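Local coordinates for acetyltransferase (Sinorhizobium meliloti, PDB 4JXQ), which transfers an acetyl group from acetyl-CoA to phosphinothricin, as a phosphinothricin acetyltransferase of the GNAT superfamily, at the interface of chains A and B. Numbering follows the deposited sequence. Chains: chain A/B, Acetyltransferase.

Contact 1: the interface of chains A and B. Residues chain A 75-76, 81, 121, 146, 161; chain B 75, 123, 146, 159, 161.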
loop_
_atom_site.group_PDB
_atom_site.type_symbol
_atom_site.label_atom_id
_atom_site.label_comp_id
_atom_site.label_asym_id
_atom_site.label_seq_id
_atom_site.Cartn_x
_atom_site.Cartn_y
_atom_site.Cartn_z
ATOM N N PHE A 75 6.262 -0.795 -3.347
ATOM C CA PHE A 75 5.246 -0.784 -2.287
ATOM C C PHE A 75 4.076 0.095 -2.752
ATOM O O PHE A 75 2.934 -0.332 -2.790
ATOM C CB PHE A 75 5.858 -0.236 -1.005
ATOM C CG PHE A 75 4.820 0.075 0.057
ATOM C CD1 PHE A 75 4.073 -0.926 0.610
ATOM C CD2 PHE A 75 4.568 1.353 0.482
ATOM C CE1 PHE A 75 3.083 -0.642 1.580
ATOM C CE2 PHE A 75 3.554 1.624 1.383
ATOM C CZ PHE A 75 2.811 0.639 1.918
ATOM N N ARG A 76 4.366 1.301 -3.156
ATOM C CA ARG A 76 3.469 2.254 -3.808
ATOM C C ARG A 76 4.391 3.000 -4.807
ATOM O O ARG A 76 5.527 3.293 -4.538
ATOM C CB ARG A 76 2.846 3.255 -2.849
ATOM C CG ARG A 76 1.851 2.599 -1.930
ATOM C CD ARG A 76 1.179 3.503 -0.899
ATOM N NE ARG A 76 0.046 2.760 -0.338
ATOM C CZ ARG A 76 -0.853 3.250 0.526
ATOM N NH1 ARG A 76 -0.709 4.445 1.044
ATOM N NH2 ARG A 76 -1.855 2.545 0.897
ATOM N N TYR A 81 8.785 7.016 -2.651
ATOM C CA TYR A 81 8.971 5.637 -2.301
ATOM C C TYR A 81 9.927 4.867 -3.255
ATOM O O TYR A 81 10.084 3.667 -3.165
ATOM C CB TYR A 81 7.644 4.875 -2.316
ATOM C CG TYR A 81 6.686 5.140 -1.196
ATOM C CD1 TYR A 81 6.985 4.855 0.107
ATOM C CD2 TYR A 81 5.394 5.570 -1.474
ATOM C CE1 TYR A 81 6.034 4.974 1.115
ATOM C CE2 TYR A 81 4.400 5.673 -0.467
ATOM C CZ TYR A 81 4.761 5.381 0.829
ATOM O OH TYR A 81 3.806 5.492 1.816
ATOM N N ILE A 121 10.242 -4.005 2.147
ATOM C CA ILE A 121 9.073 -4.288 2.993
ATOM C C ILE A 121 8.427 -5.554 2.516
ATOM O O ILE A 121 8.347 -5.832 1.339
ATOM C CB ILE A 121 8.110 -3.062 2.998
ATOM C CG1 ILE A 121 6.987 -3.095 4.050
ATOM C CG2 ILE A 121 7.540 -2.765 1.613
ATOM C CD1 ILE A 121 6.339 -1.720 4.206
HETATM N N MSE A 146 -1.395 -5.299 11.349
HETATM C CA MSE A 146 -2.650 -4.569 11.087
HETATM C C MSE A 146 -3.794 -5.579 11.179
HETATM O O MSE A 146 -4.060 -6.415 10.275
HETATM C CB MSE A 146 -2.582 -3.935 9.712
HETATM C CG MSE A 146 -1.232 -3.385 9.352
HETATM SE SE MSE A 146 -0.793 -1.994 10.602
HETATM C CE MSE A 146 -1.456 -1.435 8.925
ATOM N N PHE A 161 3.466 -6.505 8.736
ATOM C CA PHE A 161 4.411 -5.648 7.979
ATOM C C PHE A 161 5.797 -5.860 8.546
ATOM O O PHE A 161 5.998 -5.753 9.758
ATOM C CB PHE A 161 4.047 -4.209 8.134
ATOM C CG PHE A 161 2.865 -3.803 7.268
ATOM C CD1 PHE A 161 1.620 -4.332 7.472
ATOM C CD2 PHE A 161 3.007 -2.962 6.224
ATOM C CE1 PHE A 161 0.529 -3.980 6.671
ATOM C CE2 PHE A 161 1.903 -2.608 5.428
ATOM C CZ PHE A 161 0.713 -3.164 5.671
ATOM N N PHE B 75 -7.010 1.001 0.830
ATOM C CA PHE B 75 -5.574 0.847 1.106
ATOM C C PHE B 75 -4.898 0.183 -0.066
ATOM O O PHE B 75 -3.936 0.680 -0.599
ATOM C CB PHE B 75 -5.445 -0.005 2.369
ATOM C CG PHE B 75 -4.014 -0.441 2.625
ATOM C CD1 PHE B 75 -3.015 0.455 2.874
ATOM C CD2 PHE B 75 -3.694 -1.783 2.586
ATOM C CE1 PHE B 75 -1.699 0.029 3.076
ATOM C CE2 PHE B 75 -2.380 -2.191 2.749
ATOM C CZ PHE B 75 -1.393 -1.301 2.978
ATOM N N VAL B 123 -1.732 6.159 6.611
ATOM C CA VAL B 123 -0.343 6.031 6.205
ATOM C C VAL B 123 0.210 7.431 6.176
ATOM O O VAL B 123 -0.055 8.215 5.280
ATOM C CB VAL B 123 -0.225 5.314 4.863
ATOM C CG1 VAL B 123 1.259 5.170 4.478
ATOM C CG2 VAL B 123 -0.912 3.963 4.906
HETATM N N MSE B 146 7.612 2.665 9.579
HETATM C CA MSE B 146 8.444 2.168 8.484
HETATM C C MSE B 146 9.530 3.156 8.150
HETATM O O MSE B 146 9.343 4.215 7.526
HETATM C CB MSE B 146 7.587 1.812 7.279
HETATM C CG MSE B 146 6.299 1.058 7.584
HETATM SE SE MSE B 146 6.585 -0.656 8.385
HETATM C CE MSE B 146 4.749 -0.699 9.144
ATOM N N THR B 159 7.612 6.607 7.630
ATOM C CA THR B 159 6.181 6.552 7.281
ATOM C C THR B 159 5.465 5.815 8.405
ATOM O O THR B 159 5.766 4.670 8.702
ATOM C CB THR B 159 5.954 5.862 5.929
ATOM O OG1 THR B 159 6.836 6.445 4.944
ATOM C CG2 THR B 159 4.527 5.967 5.500
ATOM N N PHE B 161 2.207 4.119 10.288
ATOM C CA PHE B 161 0.970 3.411 10.003
ATOM C C PHE B 161 0.144 3.425 11.273
ATOM O O PHE B 161 0.595 2.895 12.311
ATOM C CB PHE B 161 1.256 1.956 9.563
ATOM C CG PHE B 161 1.782 1.856 8.161
ATOM C CD1 PHE B 161 2.977 2.433 7.788
ATOM C CD2 PHE B 161 1.070 1.206 7.190
ATOM C CE1 PHE B 161 3.449 2.389 6.451
ATOM C CE2 PHE B 161 1.529 1.156 5.875
ATOM C CZ PHE B 161 2.753 1.727 5.550
#
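A:Phe161 and B:Phe161 meet from extended backbones, each within strand 155-165, while A:Phe75 and B:Phe75 sit on the loop just after strand 66-74, where the backbone turns in a helix-like conformation. The case illustrates how a contact across a two-fold axis can be built from a few aromatic residues, each used twice. The two Phe161 rings touch rim to rim, CE2 of A:Phe161 lying 3.8 Å from CE2 of B:Phe161. Each is also met tip to tip by the Phe75 of the other chain. A:Phe75 puts its CZ 3.8 Å from CZ of B:Phe161, in the plane of that ring at its edge, and B:Phe75 CZ approaches A:Phe161 CZ at 3.9 Å in the same manner. In A:Phe75 CG is anti to the backbone N (chi1 168°), which points the ring out from its loop toward the partner.

Methyl groups fill in around the rings. B:Met146, a selenomethionine, sets its CE over one face of the B:Phe161 ring of the same chain, toward the rim, and reaches CB of A:Phe161 at 3.7 Å, so that this methyl lies between the two Phe161 side chains. The opposite face of B:Phe161 carries CG1 of B:Val123, which A:Tyr81 touches in turn with its phenol OH at 3.7 Å. The polar contribution is slight: A:Arg76, extended from CG to NE, crosses B:Phe75 at about a right angle, its guanidinium plane turned 46° from the ring, and NH2 makes a weak, bent hydrogen bond of 3.2 Å to the B:Phe75 backbone O. The patch thus supplies a largely apolar, approximately symmetric core to what is plausibly the dimer interface of this acetyltransferase.

Contact 2: the interface of chains A and B. Residues chain A 78-80; chain B 32-33, 45.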
loop_
_atom_site.group_PDB
_atom_site.type_symbol
_atom_site.label_atom_id
_atom_site.label_comp_id
_atom_site.label_asym_id
_atom_site.label_seq_id
_atom_site.Cartn_x
_atom_site.Cartn_y
_atom_site.Cartn_z
ATOM N N ARG A 78 4.698 5.999 -5.895
ATOM C CA ARG A 78 4.846 7.420 -5.734
ATOM C C ARG A 78 6.324 7.734 -5.599
ATOM O O ARG A 78 7.091 6.978 -5.024
ATOM C CB ARG A 78 4.114 7.969 -4.563
ATOM C CG ARG A 78 2.579 7.784 -4.561
ATOM C CD ARG A 78 1.954 8.370 -5.800
ATOM N NE ARG A 78 0.511 8.561 -5.648
ATOM C CZ ARG A 78 -0.344 8.596 -6.662
ATOM N NH1 ARG A 78 -1.648 8.762 -6.434
ATOM N NH2 ARG A 78 0.092 8.432 -7.915
ATOM N N THR A 79 6.729 8.865 -6.134
ATOM C CA THR A 79 8.114 9.249 -6.260
ATOM C C THR A 79 8.944 9.009 -5.014
ATOM O O THR A 79 10.046 8.462 -5.107
ATOM C CB THR A 79 8.246 10.741 -6.693
ATOM O OG1 THR A 79 7.420 10.946 -7.821
ATOM C CG2 THR A 79 9.643 11.084 -6.963
ATOM N N ALA A 80 8.501 9.481 -3.871
ATOM C CA ALA A 80 9.331 9.426 -2.672
ATOM C C ALA A 80 9.588 8.001 -2.207
ATOM O O ALA A 80 10.516 7.810 -1.446
ATOM C CB ALA A 80 8.831 10.304 -1.573
ATOM N N TYR B 32 3.764 11.647 -0.987
ATOM C CA TYR B 32 5.048 11.249 -1.540
ATOM C C TYR B 32 5.085 11.432 -3.042
ATOM O O TYR B 32 6.110 11.146 -3.662
ATOM C CB TYR B 32 5.340 9.821 -1.112
ATOM C CG TYR B 32 5.833 9.670 0.325
ATOM C CD1 TYR B 32 5.810 10.698 1.240
ATOM C CD2 TYR B 32 6.289 8.454 0.755
ATOM C CE1 TYR B 32 6.189 10.488 2.578
ATOM C CE2 TYR B 32 6.709 8.263 2.072
ATOM C CZ TYR B 32 6.626 9.284 2.972
ATOM O OH TYR B 32 6.982 9.101 4.300
ATOM N N GLU B 33 4.015 11.953 -3.629
ATOM C CA GLU B 33 4.124 12.454 -4.995
ATOM C C GLU B 33 5.052 13.689 -5.049
ATOM O O GLU B 33 5.096 14.513 -4.161
ATOM C CB GLU B 33 2.767 12.802 -5.555
ATOM C CG GLU B 33 1.923 11.646 -5.931
ATOM C CD GLU B 33 0.808 12.067 -6.896
ATOM O OE1 GLU B 33 -0.174 12.550 -6.400
ATOM O OE2 GLU B 33 0.919 11.983 -8.141
ATOM N N ARG B 45 -9.108 11.057 -10.456
ATOM C CA ARG B 45 -9.016 10.486 -9.102
ATOM C C ARG B 45 -10.329 10.662 -8.358
ATOM O O ARG B 45 -10.812 9.720 -7.706
ATOM C CB ARG B 45 -7.831 11.069 -8.347
ATOM C CG ARG B 45 -6.476 10.734 -8.999
ATOM C CD ARG B 45 -5.336 11.377 -8.270
ATOM N NE ARG B 45 -4.108 11.160 -8.992
ATOM C CZ ARG B 45 -2.894 11.513 -8.549
ATOM N NH1 ARG B 45 -2.755 12.058 -7.361
ATOM N NH2 ARG B 45 -1.811 11.324 -9.305
#
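The single-turn 3-10 helix 79-81 of this GNAT-family protein faces a loop of the other chain, the segment between helices 14-27 and 39-51 that carries B:Tyr32 and B:Glu33. The backbone N-H of A:Ala80 donates a nearly straight hydrogen bond (163° at the hydrogen) to the carbonyl O of B:Tyr32, with N and O 2.9 Å apart. It illustrates a general use of helix starts, whose early amides have no acceptor in a preceding turn and can serve a neighbour instead. Beside the bond, the A:Ala80 methyl packs on the root of the tyrosine, its CB 3.6 Å from CB of B:Tyr32 and also against the near end of the ring at CG.

A charged stack extends from this point. A:Arg78 is poorly ordered, so its details are tentative; as modelled, its chain bends at chi2 (-56°) and then crosses B:Glu33 at a slant. The guanidinium lies over the glutamate carboxylate, the planes 17° apart and the carboxylate carbon above the guanidinium centre. This salt bridge is loose and face to face, with NH2 of A:Arg78 3.7 Å from OE2 of B:Glu33.

The glutamate is held firmly within its own chain. B:Arg45, extended from helix 39-51, holds it through its two terminal nitrogens, NH1 donating to OE1 of B:Glu33 at 2.8 Å and NH2 to OE2 at 3.0 Å. Both bonds lie in the guanidinium plane but well out of the carboxylate plane, so the two groups are tilted against each other; OE1 is met on its syn side. This pair within chain B probably limits the carboxylate's rotation. In the model the two arginines come tip to tip, A:Arg78 NH1 sitting above the B:Arg45 guanidinium toward its rim and 3.6 Å from B:Arg45 NH1; the shared carboxylate would be expected to offset the repulsion.

Contact 1 and contact 2 belong to one two-fold symmetric interface, their C-alpha centres about 13 Å apart. One stretch of chain A serves both: the loop after strand 66-74 and the 3-10 helix 79-81 send residues 75, 76 and 81 to contact 1 and residues 78 to 80 to contact 2. On chain B, strands supply much of contact 1, whereas a loop and helix 39-51 supply contact 2. Hydrophobic packing therefore grades into backbone and charge pairing along a single segment, and the symmetry repeats the pattern with chains exchanged. Together they probably fix how the two subunits are oriented.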